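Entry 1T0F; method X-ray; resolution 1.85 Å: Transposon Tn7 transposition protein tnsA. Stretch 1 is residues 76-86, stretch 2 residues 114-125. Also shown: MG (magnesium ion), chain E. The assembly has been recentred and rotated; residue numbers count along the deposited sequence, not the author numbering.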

# COMPACT_ATOMS: atom_id res chain seq x y z
N GLU A 76 11.84 -0.28 3.40
CA GLU A 76 12.53 -1.45 3.96
C GLU A 76 13.54 -2.08 3.01
O GLU A 76 13.19 -2.50 1.91
CB GLU A 76 11.51 -2.51 4.37
CG GLU A 76 10.57 -2.09 5.50
CD GLU A 76 11.28 -1.96 6.84
OE1 GLU A 76 12.40 -2.49 6.99
OE2 GLU A 76 10.70 -1.33 7.75
N SER A 77 14.80 -2.19 3.45
CA SER A 77 15.83 -2.76 2.58
C SER A 77 15.59 -4.22 2.17
O SER A 77 15.93 -4.60 1.05
CB SER A 77 17.20 -2.65 3.25
OG SER A 77 17.30 -3.48 4.38
N SER A 78 14.98 -5.01 3.04
CA SER A 78 14.73 -6.43 2.75
C SER A 78 13.60 -6.75 1.77
O SER A 78 13.54 -7.86 1.25
CB SER A 78 14.48 -7.18 4.05
OG SER A 78 13.26 -6.75 4.65
N VAL A 79 12.70 -5.80 1.53
CA VAL A 79 11.60 -6.05 0.60
C VAL A 79 12.13 -6.26 -0.81
O VAL A 79 12.89 -5.43 -1.34
CB VAL A 79 10.57 -4.90 0.63
CG1 VAL A 79 9.56 -5.06 -0.50
CG2 VAL A 79 9.85 -4.91 1.97
N LEU A 80 11.73 -7.37 -1.42
CA LEU A 80 12.16 -7.71 -2.77
C LEU A 80 11.09 -7.37 -3.81
O LEU A 80 11.39 -6.85 -4.88
CB LEU A 80 12.48 -9.20 -2.85
CG LEU A 80 12.99 -9.74 -4.18
CD1 LEU A 80 14.33 -9.10 -4.53
CD2 LEU A 80 13.15 -11.25 -4.07
N ASP A 81 9.83 -7.68 -3.49
CA ASP A 81 8.74 -7.41 -4.41
C ASP A 81 7.51 -6.94 -3.63
O ASP A 81 7.31 -7.31 -2.47
CB ASP A 81 8.39 -8.66 -5.22
CG ASP A 81 7.51 -8.36 -6.44
OD1 ASP A 81 7.29 -7.16 -6.75
OD2 ASP A 81 7.06 -9.32 -7.10
N ILE A 82 6.71 -6.10 -4.28
CA ILE A 82 5.48 -5.59 -3.70
C ILE A 82 4.42 -5.76 -4.79
O ILE A 82 4.51 -5.14 -5.84
CB ILE A 82 5.59 -4.08 -3.36
CG1 ILE A 82 6.60 -3.87 -2.23
CG2 ILE A 82 4.21 -3.54 -2.94
CD1 ILE A 82 6.95 -2.40 -1.98
N ARG A 83 3.46 -6.64 -4.53
CA ARG A 83 2.39 -6.89 -5.49
C ARG A 83 1.06 -6.38 -4.91
O ARG A 83 0.43 -7.05 -4.10
CB ARG A 83 2.32 -8.38 -5.81
CG ARG A 83 3.43 -8.83 -6.80
CD ARG A 83 3.43 -10.35 -7.05
NE ARG A 83 3.93 -11.12 -5.92
CZ ARG A 83 3.78 -12.44 -5.78
NH1 ARG A 83 3.14 -13.13 -6.71
NH2 ARG A 83 4.29 -13.07 -4.73
N GLU A 84 0.66 -5.19 -5.34
CA GLU A 84 -0.56 -4.55 -4.85
C GLU A 84 -1.82 -5.07 -5.55
O GLU A 84 -1.75 -5.56 -6.68
CB GLU A 84 -0.48 -3.03 -5.02
CG GLU A 84 -0.68 -2.50 -6.45
CD GLU A 84 0.59 -2.49 -7.31
OE1 GLU A 84 1.56 -3.20 -6.97
OE2 GLU A 84 0.60 -1.78 -8.34
N GLN A 85 -2.95 -4.95 -4.86
CA GLN A 85 -4.25 -5.38 -5.38
C GLN A 85 -4.12 -6.81 -5.92
O GLN A 85 -4.43 -7.08 -7.09
CB GLN A 85 -4.71 -4.44 -6.50
CG GLN A 85 -4.36 -2.95 -6.34
CD GLN A 85 -4.85 -2.32 -5.03
OE1 GLN A 85 -5.82 -2.79 -4.42
NE2 GLN A 85 -4.18 -1.25 -4.62
N PHE A 86 -3.66 -7.71 -5.06
CA PHE A 86 -3.46 -9.11 -5.44
C PHE A 86 -4.77 -9.89 -5.35
O PHE A 86 -5.36 -10.02 -4.27
CB PHE A 86 -2.40 -9.74 -4.53
CG PHE A 86 -1.97 -11.10 -4.98
CD1 PHE A 86 -1.07 -11.25 -6.03
CD2 PHE A 86 -2.48 -12.24 -4.37
CE1 PHE A 86 -0.68 -12.51 -6.47
CE2 PHE A 86 -2.10 -13.52 -4.81
CZ PHE A 86 -1.20 -13.65 -5.86
N MET A 114 -12.15 -11.14 -5.05
CA MET A 114 -11.61 -10.47 -3.87
C MET A 114 -10.13 -10.19 -4.10
O MET A 114 -9.48 -10.86 -4.90
CB MET A 114 -11.78 -11.37 -2.64
CG MET A 114 -13.23 -11.64 -2.28
SD MET A 114 -13.41 -12.63 -0.80
CE MET A 114 -13.01 -11.38 0.46
N SER A 115 -9.59 -9.19 -3.41
CA SER A 115 -8.18 -8.86 -3.55
C SER A 115 -7.58 -8.42 -2.22
O SER A 115 -8.27 -7.89 -1.35
CB SER A 115 -7.98 -7.77 -4.61
OG SER A 115 -8.59 -6.54 -4.24
N THR A 116 -6.29 -8.69 -2.05
CA THR A 116 -5.56 -8.31 -0.85
C THR A 116 -4.70 -7.12 -1.27
O THR A 116 -4.03 -7.17 -2.31
CB THR A 116 -4.69 -9.49 -0.35
OG1 THR A 116 -5.54 -10.50 0.18
CG2 THR A 116 -3.73 -9.03 0.75
N ASP A 117 -4.73 -6.06 -0.48
CA ASP A 117 -4.02 -4.85 -0.86
C ASP A 117 -2.56 -5.00 -1.22
O ASP A 117 -2.11 -4.36 -2.18
CB ASP A 117 -4.23 -3.78 0.20
CG ASP A 117 -5.71 -3.45 0.39
OD1 ASP A 117 -6.47 -3.58 -0.60
OD2 ASP A 117 -6.12 -3.08 1.50
N PHE A 118 -1.81 -5.82 -0.48
CA PHE A 118 -0.39 -6.03 -0.77
C PHE A 118 0.08 -7.44 -0.46
O PHE A 118 -0.22 -7.98 0.61
CB PHE A 118 0.51 -5.09 0.06
CG PHE A 118 0.26 -3.63 -0.16
CD1 PHE A 118 0.85 -2.95 -1.23
CD2 PHE A 118 -0.53 -2.91 0.73
CE1 PHE A 118 0.67 -1.58 -1.39
CE2 PHE A 118 -0.72 -1.53 0.58
CZ PHE A 118 -0.12 -0.86 -0.49
N LEU A 119 0.81 -8.04 -1.39
CA LEU A 119 1.41 -9.35 -1.16
C LEU A 119 2.89 -8.99 -1.25
O LEU A 119 3.35 -8.50 -2.28
CB LEU A 119 1.04 -10.36 -2.25
CG LEU A 119 1.79 -11.69 -2.11
CD1 LEU A 119 1.47 -12.34 -0.77
CD2 LEU A 119 1.40 -12.63 -3.25
N VAL A 120 3.62 -9.22 -0.17
CA VAL A 120 5.02 -8.80 -0.11
C VAL A 120 5.99 -9.96 -0.01
O VAL A 120 5.76 -10.92 0.72
CB VAL A 120 5.22 -7.86 1.13
CG1 VAL A 120 6.65 -7.28 1.14
CG2 VAL A 120 4.18 -6.74 1.10
N ASP A 121 7.09 -9.85 -0.77
CA ASP A 121 8.16 -10.84 -0.76
C ASP A 121 9.41 -10.16 -0.21
O ASP A 121 9.74 -9.05 -0.62
CB ASP A 121 8.44 -11.34 -2.18
CG ASP A 121 7.34 -12.24 -2.71
OD1 ASP A 121 7.16 -13.35 -2.16
OD2 ASP A 121 6.65 -11.85 -3.67
N CYS A 122 10.11 -10.82 0.71
CA CYS A 122 11.32 -10.25 1.29
C CYS A 122 12.51 -11.17 1.04
O CYS A 122 12.34 -12.39 0.92
CB CYS A 122 11.14 -10.04 2.80
SG CYS A 122 9.78 -8.90 3.24
N LYS A 123 13.70 -10.59 0.95
CA LYS A 123 14.92 -11.35 0.69
C LYS A 123 15.36 -12.18 1.88
O LYS A 123 15.91 -13.27 1.73
CB LYS A 123 16.06 -10.40 0.30
CG LYS A 123 15.83 -9.70 -1.03
CD LYS A 123 16.97 -8.75 -1.37
CE LYS A 123 17.09 -7.63 -0.36
NZ LYS A 123 18.12 -6.63 -0.77
N ASP A 124 15.14 -11.64 3.07
CA ASP A 124 15.50 -12.31 4.31
C ASP A 124 14.69 -11.66 5.42
O ASP A 124 13.74 -10.93 5.14
CB ASP A 124 16.99 -12.16 4.61
CG ASP A 124 17.46 -10.72 4.55
OD1 ASP A 124 16.65 -9.81 4.84
OD2 ASP A 124 18.65 -10.50 4.22
N GLY A 125 15.08 -11.90 6.66
CA GLY A 125 14.35 -11.30 7.76
C GLY A 125 13.26 -12.21 8.32
O GLY A 125 13.13 -13.36 7.90
MG MG E . -8.37 -2.30 1.79
O HOH W 1 12.45 -8.82 6.07
O HOH W 2 7.39 -11.77 -6.32
O HOH W 3 5.27 -9.67 -3.81
O HOH W 4 -7.00 -4.94 -3.10
O HOH W 5 -8.02 -0.06 0.62
O HOH W 6 -10.70 -1.60 1.90

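The strands 79-84 and 118-122 run antiparallel, their N-to-C directions 160° apart, and the two stretches bury 978 Å² between them. Stretch 1 enters through a type I turn from Glu-76 to Val-79. Within it, Ser-78 O accepts a hydrogen bond from Lys-123 N (2.8 Å), and one water links Ser-78 OG to Asp-124 O, a role suited to a small hydroxyl just before the strand.

At Leu-80 the register slips by one residue, a classic beta bulge: Asp-121 O receives both Leu-80 N (2.7 Å) and Asp-81 N (3.2 Å). The exposed Leu-80 lays its CB 3.8 Å from Lys-123 CG, the aliphatic part of the lysine. Beyond the bulge the ladder is regular, with Asp-121 N donating to Asp-81 O (3.1 Å).

Side chains now alternate between faces. On one, Ile-82 CG2 packs 3.8 Å from Phe-118 CD1, apolar against apolar in a buried setting. On the other, Arg-83 lies among Asp-81 and Asp-121. Its NH2 forms a salt bridge with Asp-121 OD2 (2.9 Å), which lies near the guanidinium plane, where N-H groups can point at it, while Leu-119 CD2 covers one guanidinium face; Asp-81 OD2, 3.8 Å from Arg-83 NE and well out of the guanidinium plane, is held by charge alone. This positive charge is well placed, because Asp-81 OD2 and Asp-121 OD2 are only 4.3 Å apart; a water donating to both eases their repulsion further. The Arg-83 backbone pairs with Leu-119 in both directions, each N-to-O distance being 2.9 Å.

Glu-84 brings its CA within 3.1 Å of Asp-117 O, a CA-H...O contact. The chain then turns at Gln-85, whose N donates to Asp-117 O (2.9 Å); a water joins Gln-85 OE1 to Asp-117 OD1, leaving Asp-117 OD2 to bind magnesium at 2.4 Å. Finally, Phe-86 exchanges backbone hydrogen bonds with Thr-116, and its flat ring receives Leu-119 CD2 squarely over one face, 3.7 Å from the Phe-86 ring centroid.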